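Local coordinates for ubiquitin-like-specific protease 2 (Saccharomyces cerevisiae, PDB 5LNB), which cleaves SUMO from modified proteins as a cysteine protease of the C48 family, here represented by its catalytic domain, at residues K111-I115 with F226-P230; Y121-S125 with D165-H171; E232-W237 with I252-F256. One frame throughout, in Å; residues are numbered along the deposited sequence.

The three contacts lie in the Ulp1-type catalytic domain. Contact 2 holds the H122-D165 pair. H122 also touches C215, the first residue of helix 215-228, which is consistent with the His-Asp-Cys active site of this protease family. The other end of that helix forms contact 1, with centres of the two contacts about 18 Å apart. They also meet through neighbouring strands 112-119 and 122-129, where I115 O lies 3.4 Å from S125 OG. Contact 3 follows on, its centre about 13 Å from that of contact 1. F226 joins the two: its CD2 is 3.6 Å from W237 CZ3. Contacts 2 and 3 do not touch; their nearest atoms are about 7 Å apart.

Contact 1: K111-I115 with F226-P230; sequences KYVVI and FFENP
This is strand-on-helix packing inside the Ulp1-family (C48) catalytic domain. K111-I115 leads into strand 112-119 of the mixed central sheet. F226-P230 spans the junction between helices 215-228 and 230-238. The strand is extended, so Y112 and V114 point toward the other segment and V113 points away. The closest CA atoms are those of Y112 and P230, 8.9 Å apart. No hydrogen bond crosses, and 202 Å² is buried. F226 (chi1 t) turns its ring edge to the face of Y112 (chi1 m, -39°). This offset edge-to-face pair has centroids 5.5 Å apart and planes at 79°, with F226 CZ 3.7 Å from Y112 CD1. The F227 ring (chi1 m) makes a second such pair with Y112, centroids 5.8 Å apart and planes at 87°. F227 CZ also sits 3.7 Å from V114 CG2, which lies at the ring edge. The result is a buried aromatic cluster, and I127 and I234 also touch Y112. The chain then turns: N229 N donates to F226 O at 3.2 Å. N229 is the N-cap of the next helix, its OD1 accepting from E232 N. P230 comes last, with its CB 3.6 Å from Y112 OH.

Contact 2: Y121-S125 with D165-H171; sequences YHWFS and DSLRQTH. With ACT (acetate ion), chain B.
D165 (chi1 t, chi2 near 0°) presents its carboxylate to two histidines. D165-H171 is an irregular loop between strand 159-164 and helix 172-190. The CA-to-CB bond of H122 (chi1 t), on strand 122-129, points toward the loop, and H122 NE2 donates to D165 OD1 at 2.9 Å. H171 (chi1 m) reaches back, and H171 NE2 donates to D165 OD2 at 2.6 Å. L167 N donates to D165 OD1, at 2.9 Å, making an Asx turn. The F124 and D165 CA atoms are closest, 4.9 Å apart. H122 also touches C215, so this histidine-carboxylate pair is consistent with the His-Asp-Cys triad of Ulp1-family proteases. L167 (chi1 m, chi2 t) lays CD1 over the H122 ring, 3.7 Å from its centroid, a CH-pi contact. Q169 OE1 approaches the ring edge, 3.4 Å from H122 CE1. F124 (chi1 p) stacks face to face on H171, centroids 3.6 Å apart and planes at 6°. The W123 indole (chi1 m) leads away; its NE1 is hydrogen-bonded to V49 O. Water 1 links W123 O (2.9 Å) to S166 N (3.1 Å). Y121 N gives a weak hydrogen bond to O of a bound acetate, probably from crystallisation, at 3.3 Å.

Contact 3: E232-W237 with I252-F256; sequences ETIDVW and INKYF
V236 is at the apolar centre, pointing toward the facing helix with chi1 t. Its CG1 lies 3.5 Å from I252 CD1. Its CG2 sits over the face of the Y255 ring, 3.9 Å from the centroid and 9° off the normal, a CH-pi contact. I252 has chi1 and chi2 both m, which brings CD1 in toward the other helix; this atom also comes within 4.4 Å of W237 CD1. The closest CA atoms are those of V236 and I252, 7.8 Å apart. Both segments are helical, on helices 230-238 and 245-255, and F256 is the first residue to leave the second helix. This is packing of two successive helices, burying 334 Å². F256 (chi1 m) turns its ring in beside W237 (chi1 m). The planes of F256 and the five-membered ring of W237 are 16° apart, but the rings are slid and barely overlap, with centroids at 5.5 Å. F256 CZ is 3.6 Å from W237 CZ2 and 3.9 Å from T233 CG2. W237 also meets F164 and L162 of strand 159-164, tying this helix to the central sheet. T233 OG1 is hydrogen-bonded to N229 O. Farther out, Y255 (chi1 t) carries its hydroxyl to the edge of the interface. There Y255 OH donates to E232 OE1 at 2.9 Å, with E232 extended (chi1 and chi2 t). The chemistry is mainly apolar packing, with the Y255 OH to E232 OE1 hydrogen bond at its polar edge, which meets the tyrosine hydroxyl's need for an acceptor.

Contact 1: K111-I115 with F226-P230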
loop_
_atom_site.group_PDB
_atom_site.type_symbol
_atom_site.label_atom_id
_atom_site.label_comp_id
_atom_site.label_asym_id
_atom_site.label_seq_id
_atom_site.Cartn_x
_atom_site.Cartn_y
_atom_site.Cartn_z
ATOM N N LYS A 111 -7.621 4.446 11.578
ATOM C CA LYS A 111 -7.774 5.638 10.749
ATOM C C LYS A 111 -7.464 5.371 9.274
ATOM O O LYS A 111 -8.054 6.011 8.400
ATOM C CB LYS A 111 -6.862 6.751 11.259
ATOM C CG LYS A 111 -7.326 7.418 12.527
ATOM C CD LYS A 111 -6.446 8.627 12.836
ATOM C CE LYS A 111 -7.122 9.530 13.848
ATOM N NZ LYS A 111 -8.484 9.930 13.382
ATOM N N TYR A 112 -6.536 4.462 8.968
ATOM C CA TYR A 112 -6.111 4.207 7.586
ATOM C C TYR A 112 -6.002 2.706 7.380
ATOM O O TYR A 112 -5.220 2.042 8.063
ATOM C CB TYR A 112 -4.762 4.885 7.264
ATOM C CG TYR A 112 -4.626 6.264 7.875
ATOM C CD1 TYR A 112 -5.322 7.353 7.359
ATOM C CD2 TYR A 112 -3.826 6.467 8.993
ATOM C CE1 TYR A 112 -5.218 8.618 7.949
ATOM C CE2 TYR A 112 -3.708 7.716 9.580
ATOM C CZ TYR A 112 -4.409 8.783 9.062
ATOM O OH TYR A 112 -4.281 10.005 9.669
ATOM N N VAL A 113 -6.780 2.165 6.451
ATOM C CA VAL A 113 -6.642 0.770 6.044
ATOM C C VAL A 113 -6.142 0.774 4.604
ATOM O O VAL A 113 -6.820 1.294 3.706
ATOM C CB VAL A 113 -7.954 -0.011 6.191
ATOM C CG1 VAL A 113 -7.750 -1.472 5.804
ATOM C CG2 VAL A 113 -8.480 0.092 7.633
ATOM N N VAL A 114 -4.951 0.218 4.393
ATOM C CA VAL A 114 -4.224 0.354 3.133
ATOM C C VAL A 114 -4.384 -0.929 2.335
ATOM O O VAL A 114 -4.016 -2.011 2.806
ATOM C CB VAL A 114 -2.740 0.666 3.373
ATOM C CG1 VAL A 114 -2.000 0.820 2.022
ATOM C CG2 VAL A 114 -2.590 1.932 4.233
ATOM N N ILE A 115 -4.912 -0.816 1.122
ATOM C CA ILE A 115 -5.131 -2.010 0.308
ATOM C C ILE A 115 -4.525 -1.834 -1.077
ATOM O O ILE A 115 -5.143 -1.198 -1.945
ATOM C CB ILE A 115 -6.624 -2.345 0.208
ATOM C CG1 ILE A 115 -7.221 -2.506 1.606
ATOM C CG2 ILE A 115 -6.821 -3.604 -0.635
ATOM C CD1 ILE A 115 -8.717 -2.748 1.598
ATOM N N PHE A 226 1.831 9.626 1.148
ATOM C CA PHE A 226 0.678 9.754 2.036
ATOM C C PHE A 226 1.104 9.705 3.502
ATOM O O PHE A 226 0.655 10.520 4.318
ATOM C CB PHE A 226 -0.343 8.652 1.728
ATOM C CG PHE A 226 -1.571 8.695 2.601
ATOM C CD1 PHE A 226 -1.571 8.087 3.858
ATOM C CD2 PHE A 226 -2.731 9.333 2.164
ATOM C CE1 PHE A 226 -2.705 8.122 4.669
ATOM C CE2 PHE A 226 -3.870 9.373 2.968
ATOM C CZ PHE A 226 -3.861 8.767 4.226
ATOM N N PHE A 227 1.994 8.778 3.854
ATOM C CA PHE A 227 2.350 8.568 5.252
ATOM C C PHE A 227 3.508 9.433 5.731
ATOM O O PHE A 227 3.872 9.358 6.905
ATOM C CB PHE A 227 2.641 7.096 5.498
ATOM C CG PHE A 227 1.399 6.274 5.606
ATOM C CD1 PHE A 227 0.673 6.251 6.788
ATOM C CD2 PHE A 227 0.927 5.561 4.516
ATOM C CE1 PHE A 227 -0.489 5.512 6.884
ATOM C CE2 PHE A 227 -0.227 4.819 4.608
ATOM C CZ PHE A 227 -0.943 4.797 5.791
ATOM N N GLU A 228 4.069 10.282 4.876
ATOM C CA GLU A 228 4.859 11.377 5.417
ATOM C C GLU A 228 3.973 12.448 6.054
ATOM O O GLU A 228 4.447 13.179 6.930
ATOM C CB GLU A 228 5.753 11.967 4.323
ATOM C CG GLU A 228 6.733 10.933 3.787
ATOM C CD GLU A 228 7.597 11.427 2.629
ATOM O OE1 GLU A 228 7.180 12.368 1.904
ATOM O OE2 GLU A 228 8.702 10.858 2.450
ATOM N N ASN A 229 2.691 12.545 5.654
ATOM C CA ASN A 229 1.740 13.470 6.273
ATOM C C ASN A 229 0.324 13.142 5.804
ATOM O O ASN A 229 -0.157 13.701 4.808
ATOM C CB ASN A 229 2.089 14.924 5.948
ATOM C CG ASN A 229 1.252 15.919 6.746
ATOM O OD1 ASN A 229 0.120 15.625 7.133
ATOM N ND2 ASN A 229 1.802 17.104 6.983
ATOM N N PRO A 230 -0.373 12.235 6.494
ATOM C CA PRO A 230 -1.691 11.790 6.015
ATOM C C PRO A 230 -2.749 12.885 6.018
ATOM O O PRO A 230 -3.479 13.043 5.034
ATOM C CB PRO A 230 -2.044 10.660 6.988
ATOM C CG PRO A 230 -0.707 10.154 7.454
ATOM C CD PRO A 230 0.133 11.383 7.583
#

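Contact 2: Y121-S125 with D165-H171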
loop_
_atom_site.group_PDB
_atom_site.type_symbol
_atom_site.label_atom_id
_atom_site.label_comp_id
_atom_site.label_asym_id
_atom_site.label_seq_id
_atom_site.Cartn_x
_atom_site.Cartn_y
_atom_site.Cartn_z
ATOM N N TYR A 121 -1.705 -7.374 -13.957
ATOM C CA TYR A 121 -0.413 -6.697 -14.037
ATOM C C TYR A 121 -0.522 -5.183 -13.935
ATOM O O TYR A 121 0.450 -4.476 -14.230
ATOM C CB TYR A 121 0.331 -7.080 -15.321
ATOM C CG TYR A 121 0.824 -8.501 -15.283
ATOM C CD1 TYR A 121 2.065 -8.812 -14.728
ATOM C CD2 TYR A 121 0.044 -9.540 -15.774
ATOM C CE1 TYR A 121 2.527 -10.114 -14.677
ATOM C CE2 TYR A 121 0.496 -10.851 -15.724
ATOM C CZ TYR A 121 1.742 -11.131 -15.173
ATOM O OH TYR A 121 2.195 -12.435 -15.113
ATOM N N HIS A 122 -1.668 -4.666 -13.513
ATOM C CA HIS A 122 -1.873 -3.246 -13.274
ATOM C C HIS A 122 -1.977 -3.032 -11.771
ATOM O O HIS A 122 -2.921 -3.517 -11.140
ATOM C CB HIS A 122 -3.135 -2.753 -13.985
ATOM C CG HIS A 122 -3.489 -1.325 -13.683
ATOM N ND1 HIS A 122 -4.710 -0.775 -14.019
ATOM C CD2 HIS A 122 -2.779 -0.332 -13.092
ATOM C CE1 HIS A 122 -4.741 0.492 -13.640
ATOM N NE2 HIS A 122 -3.582 0.785 -13.074
ATOM N N TRP A 123 -1.012 -2.305 -11.208
ATOM C CA TRP A 123 -1.019 -1.925 -9.802
ATOM C C TRP A 123 -1.727 -0.590 -9.600
ATOM O O TRP A 123 -1.461 0.380 -10.316
ATOM C CB TRP A 123 0.406 -1.795 -9.264
ATOM C CG TRP A 123 1.127 -3.065 -8.913
ATOM C CD1 TRP A 123 2.179 -3.628 -9.592
ATOM C CD2 TRP A 123 0.897 -3.896 -7.766
ATOM N NE1 TRP A 123 2.596 -4.779 -8.951
ATOM C CE2 TRP A 123 1.829 -4.961 -7.826
ATOM C CE3 TRP A 123 -0.019 -3.858 -6.706
ATOM C CZ2 TRP A 123 1.878 -5.970 -6.859
ATOM C CZ3 TRP A 123 0.024 -4.856 -5.751
ATOM C CH2 TRP A 123 0.970 -5.903 -5.834
ATOM N N PHE A 124 -2.610 -0.537 -8.611
ATOM C CA PHE A 124 -3.041 0.726 -8.024
ATOM C C PHE A 124 -3.383 0.425 -6.568
ATOM O O PHE A 124 -3.137 -0.682 -6.082
ATOM C CB PHE A 124 -4.181 1.371 -8.837
ATOM C CG PHE A 124 -5.464 0.575 -8.867
ATOM C CD1 PHE A 124 -6.488 0.845 -7.968
ATOM C CD2 PHE A 124 -5.661 -0.415 -9.818
ATOM C CE1 PHE A 124 -7.679 0.125 -8.002
ATOM C CE2 PHE A 124 -6.853 -1.141 -9.860
ATOM C CZ PHE A 124 -7.859 -0.873 -8.949
ATOM N N SER A 125 -3.923 1.409 -5.851
ATOM C CA SER A 125 -4.105 1.219 -4.417
ATOM C C SER A 125 -5.246 2.085 -3.896
ATOM O O SER A 125 -5.630 3.085 -4.509
ATOM C CB SER A 125 -2.808 1.536 -3.664
ATOM O OG SER A 125 -2.942 1.328 -2.272
ATOM N N ASP A 165 -4.304 6.006 -8.821
ATOM C CA ASP A 165 -3.810 5.194 -9.923
ATOM C C ASP A 165 -2.981 6.093 -10.828
ATOM O O ASP A 165 -3.446 7.163 -11.224
ATOM C CB ASP A 165 -4.986 4.581 -10.698
ATOM C CG ASP A 165 -4.551 3.666 -11.831
ATOM O OD1 ASP A 165 -3.337 3.433 -12.023
ATOM O OD2 ASP A 165 -5.452 3.162 -12.533
ATOM N N SER A 166 -1.761 5.663 -11.148
ATOM C CA SER A 166 -0.927 6.443 -12.047
ATOM C C SER A 166 -1.431 6.396 -13.481
ATOM O O SER A 166 -1.056 7.260 -14.277
ATOM C CB SER A 166 0.528 5.966 -11.981
ATOM O OG SER A 166 0.607 4.571 -12.203
ATOM N N LEU A 167 -2.266 5.419 -13.835
ATOM C CA LEU A 167 -2.914 5.437 -15.142
ATOM C C LEU A 167 -4.183 6.288 -15.086
ATOM O O LEU A 167 -4.720 6.584 -14.012
ATOM C CB LEU A 167 -3.241 4.018 -15.616
ATOM C CG LEU A 167 -2.027 3.076 -15.707
ATOM C CD1 LEU A 167 -2.411 1.706 -16.258
ATOM C CD2 LEU A 167 -0.888 3.697 -16.540
ATOM N N ARG A 168 -4.665 6.686 -16.265
ATOM C CA ARG A 168 -5.829 7.570 -16.354
ATOM C C ARG A 168 -7.108 6.730 -16.341
ATOM O O ARG A 168 -7.777 6.525 -17.355
ATOM C CB ARG A 168 -5.725 8.454 -17.593
ATOM C CG ARG A 168 -4.629 9.518 -17.474
ATOM C CD ARG A 168 -4.451 10.308 -18.757
ATOM N NE ARG A 168 -5.669 11.030 -19.116
ATOM C CZ ARG A 168 -5.823 12.347 -19.014
ATOM N NH1 ARG A 168 -4.828 13.104 -18.569
ATOM N NH2 ARG A 168 -6.972 12.909 -19.368
ATOM N N GLN A 169 -7.456 6.250 -15.148
ATOM C CA GLN A 169 -8.559 5.315 -14.983
ATOM C C GLN A 169 -9.245 5.542 -13.644
ATOM O O GLN A 169 -8.618 5.955 -12.664
ATOM C CB GLN A 169 -8.095 3.854 -15.040
ATOM C CG GLN A 169 -7.411 3.437 -16.321
ATOM C CD GLN A 169 -7.028 1.964 -16.321
ATOM O OE1 GLN A 169 -7.482 1.184 -15.480
ATOM N NE2 GLN A 169 -6.183 1.581 -17.263
ATOM N N THR A 170 -10.534 5.221 -13.612
ATOM C CA THR A 170 -11.343 5.201 -12.407
ATOM C C THR A 170 -11.788 3.763 -12.157
ATOM O O THR A 170 -11.866 2.955 -13.089
ATOM C CB THR A 170 -12.547 6.137 -12.543
ATOM O OG1 THR A 170 -13.394 5.665 -13.597
ATOM C CG2 THR A 170 -12.081 7.562 -12.883
ATOM N N HIS A 171 -12.076 3.432 -10.900
ATOM C CA HIS A 171 -12.124 2.029 -10.501
ATOM C C HIS A 171 -13.381 1.696 -9.716
ATOM O O HIS A 171 -13.354 0.924 -8.760
ATOM C CB HIS A 171 -10.874 1.667 -9.707
ATOM C CG HIS A 171 -9.617 1.824 -10.495
ATOM N ND1 HIS A 171 -9.316 1.023 -11.575
ATOM C CD2 HIS A 171 -8.601 2.712 -10.388
ATOM C CE1 HIS A 171 -8.156 1.395 -12.086
ATOM N NE2 HIS A 171 -7.700 2.416 -11.384
HETATM C C ACT B . -0.376 -10.931 -11.404
HETATM O O ACT B . -0.943 -10.015 -12.060
HETATM O OXT ACT B . -0.382 -10.842 -10.154
HETATM C CH3 ACT B . 0.285 -12.106 -12.061
HETATM O O HOH W 1 -0.539 3.112 -9.885
#

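Contact 3: E232-W237 with I252-F256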
loop_
_atom_site.group_PDB
_atom_site.type_symbol
_atom_site.label_atom_id
_atom_site.label_comp_id
_atom_site.label_asym_id
_atom_site.label_seq_id
_atom_site.Cartn_x
_atom_site.Cartn_y
_atom_site.Cartn_z
ATOM N N GLU A 232 -2.409 16.084 5.744
ATOM C CA GLU A 232 -2.157 17.021 4.653
ATOM C C GLU A 232 -2.473 16.394 3.299
ATOM O O GLU A 232 -3.073 17.044 2.433
ATOM C CB GLU A 232 -0.714 17.508 4.694
ATOM C CG GLU A 232 -0.398 18.558 3.652
ATOM C CD GLU A 232 1.048 19.019 3.720
ATOM O OE1 GLU A 232 1.957 18.180 3.534
ATOM O OE2 GLU A 232 1.271 20.217 3.978
ATOM N N THR A 233 -2.084 15.133 3.097
ATOM C CA THR A 233 -2.371 14.482 1.822
ATOM C C THR A 233 -3.871 14.362 1.605
ATOM O O THR A 233 -4.369 14.613 0.503
ATOM C CB THR A 233 -1.710 13.107 1.762
ATOM O OG1 THR A 233 -0.326 13.229 2.119
ATOM C CG2 THR A 233 -1.837 12.513 0.352
ATOM N N ILE A 234 -4.609 13.988 2.650
ATOM C CA ILE A 234 -6.059 13.911 2.527
ATOM C C ILE A 234 -6.630 15.263 2.111
ATOM O O ILE A 234 -7.527 15.340 1.264
ATOM C CB ILE A 234 -6.674 13.402 3.841
ATOM C CG1 ILE A 234 -6.309 11.924 4.069
ATOM C CG2 ILE A 234 -8.180 13.596 3.831
ATOM C CD1 ILE A 234 -6.704 11.398 5.465
ATOM N N ASP A 235 -6.096 16.350 2.674
ATOM C CA ASP A 235 -6.595 17.677 2.332
ATOM C C ASP A 235 -6.269 18.036 0.886
ATOM O O ASP A 235 -7.100 18.627 0.188
ATOM C CB ASP A 235 -6.033 18.718 3.302
ATOM C CG ASP A 235 -6.812 18.774 4.608
ATOM O OD1 ASP A 235 -8.044 18.565 4.565
ATOM O OD2 ASP A 235 -6.202 19.016 5.678
ATOM N N VAL A 236 -5.074 17.677 0.413
ATOM C CA VAL A 236 -4.718 17.935 -0.981
ATOM C C VAL A 236 -5.715 17.266 -1.916
ATOM O O VAL A 236 -6.252 17.896 -2.834
ATOM C CB VAL A 236 -3.278 17.467 -1.266
ATOM C CG1 VAL A 236 -2.963 17.601 -2.762
ATOM C CG2 VAL A 236 -2.295 18.283 -0.448
ATOM N N TRP A 237 -5.960 15.971 -1.711
ATOM C CA TRP A 237 -6.943 15.259 -2.518
ATOM C C TRP A 237 -8.333 15.867 -2.375
ATOM O O TRP A 237 -9.034 16.059 -3.373
ATOM C CB TRP A 237 -6.976 13.784 -2.121
ATOM C CG TRP A 237 -5.800 13.018 -2.596
ATOM C CD1 TRP A 237 -4.992 13.324 -3.663
ATOM C CD2 TRP A 237 -5.286 11.804 -2.038
ATOM N NE1 TRP A 237 -4.011 12.373 -3.794
ATOM C CE2 TRP A 237 -4.167 11.432 -2.808
ATOM C CE3 TRP A 237 -5.667 10.991 -0.960
ATOM C CZ2 TRP A 237 -3.429 10.285 -2.540
ATOM C CZ3 TRP A 237 -4.936 9.858 -0.694
ATOM C CH2 TRP A 237 -3.826 9.512 -1.481
ATOM N N ILE A 252 -0.678 18.823 -7.786
ATOM C CA ILE A 252 -0.510 17.398 -7.506
ATOM C C ILE A 252 0.885 16.926 -7.902
ATOM O O ILE A 252 1.511 16.124 -7.198
ATOM C CB ILE A 252 -1.605 16.582 -8.218
ATOM C CG1 ILE A 252 -2.957 16.795 -7.536
ATOM C CG2 ILE A 252 -1.232 15.097 -8.267
ATOM C CD1 ILE A 252 -2.960 16.441 -6.068
ATOM N N ASN A 253 1.397 17.406 -9.034
ATOM C CA ASN A 253 2.714 16.959 -9.473
ATOM C C ASN A 253 3.801 17.408 -8.508
ATOM O O ASN A 253 4.754 16.664 -8.245
ATOM C CB ASN A 253 2.996 17.470 -10.880
ATOM C CG ASN A 253 2.199 16.734 -11.924
ATOM O OD1 ASN A 253 1.734 15.623 -11.680
ATOM N ND2 ASN A 253 2.042 17.342 -13.100
ATOM N N LYS A 254 3.678 18.624 -7.967
ATOM C CA LYS A 254 4.677 19.111 -7.025
ATOM C C LYS A 254 4.576 18.372 -5.696
ATOM O O LYS A 254 5.583 17.891 -5.163
ATOM C CB LYS A 254 4.509 20.617 -6.825
ATOM C CG LYS A 254 5.570 21.260 -5.946
ATOM C CD LYS A 254 5.505 22.781 -6.049
ATOM C CE LYS A 254 6.433 23.460 -5.047
ATOM N NZ LYS A 254 6.018 23.209 -3.634
ATOM N N TYR A 255 3.356 18.248 -5.164
ATOM C CA TYR A 255 3.168 17.617 -3.864
ATOM C C TYR A 255 3.748 16.209 -3.834
ATOM O O TYR A 255 4.375 15.816 -2.847
ATOM C CB TYR A 255 1.682 17.577 -3.495
ATOM C CG TYR A 255 1.458 17.153 -2.059
ATOM C CD1 TYR A 255 1.674 18.041 -1.015
ATOM C CD2 TYR A 255 1.057 15.853 -1.742
ATOM C CE1 TYR A 255 1.492 17.656 0.306
ATOM C CE2 TYR A 255 0.868 15.452 -0.410
ATOM C CZ TYR A 255 1.089 16.361 0.600
ATOM O OH TYR A 255 0.902 15.997 1.912
ATOM N N PHE A 256 3.538 15.433 -4.906
ATOM C CA PHE A 256 3.977 14.045 -4.987
ATOM C C PHE A 256 5.335 13.882 -5.676
ATOM O O PHE A 256 5.673 12.763 -6.089
ATOM C CB PHE A 256 2.929 13.193 -5.711
ATOM C CG PHE A 256 1.701 12.911 -4.891
ATOM C CD1 PHE A 256 1.669 11.843 -3.998
ATOM C CD2 PHE A 256 0.570 13.716 -5.011
ATOM C CE1 PHE A 256 0.534 11.582 -3.236
ATOM C CE2 PHE A 256 -0.569 13.461 -4.251
ATOM C CZ PHE A 256 -0.586 12.386 -3.360
#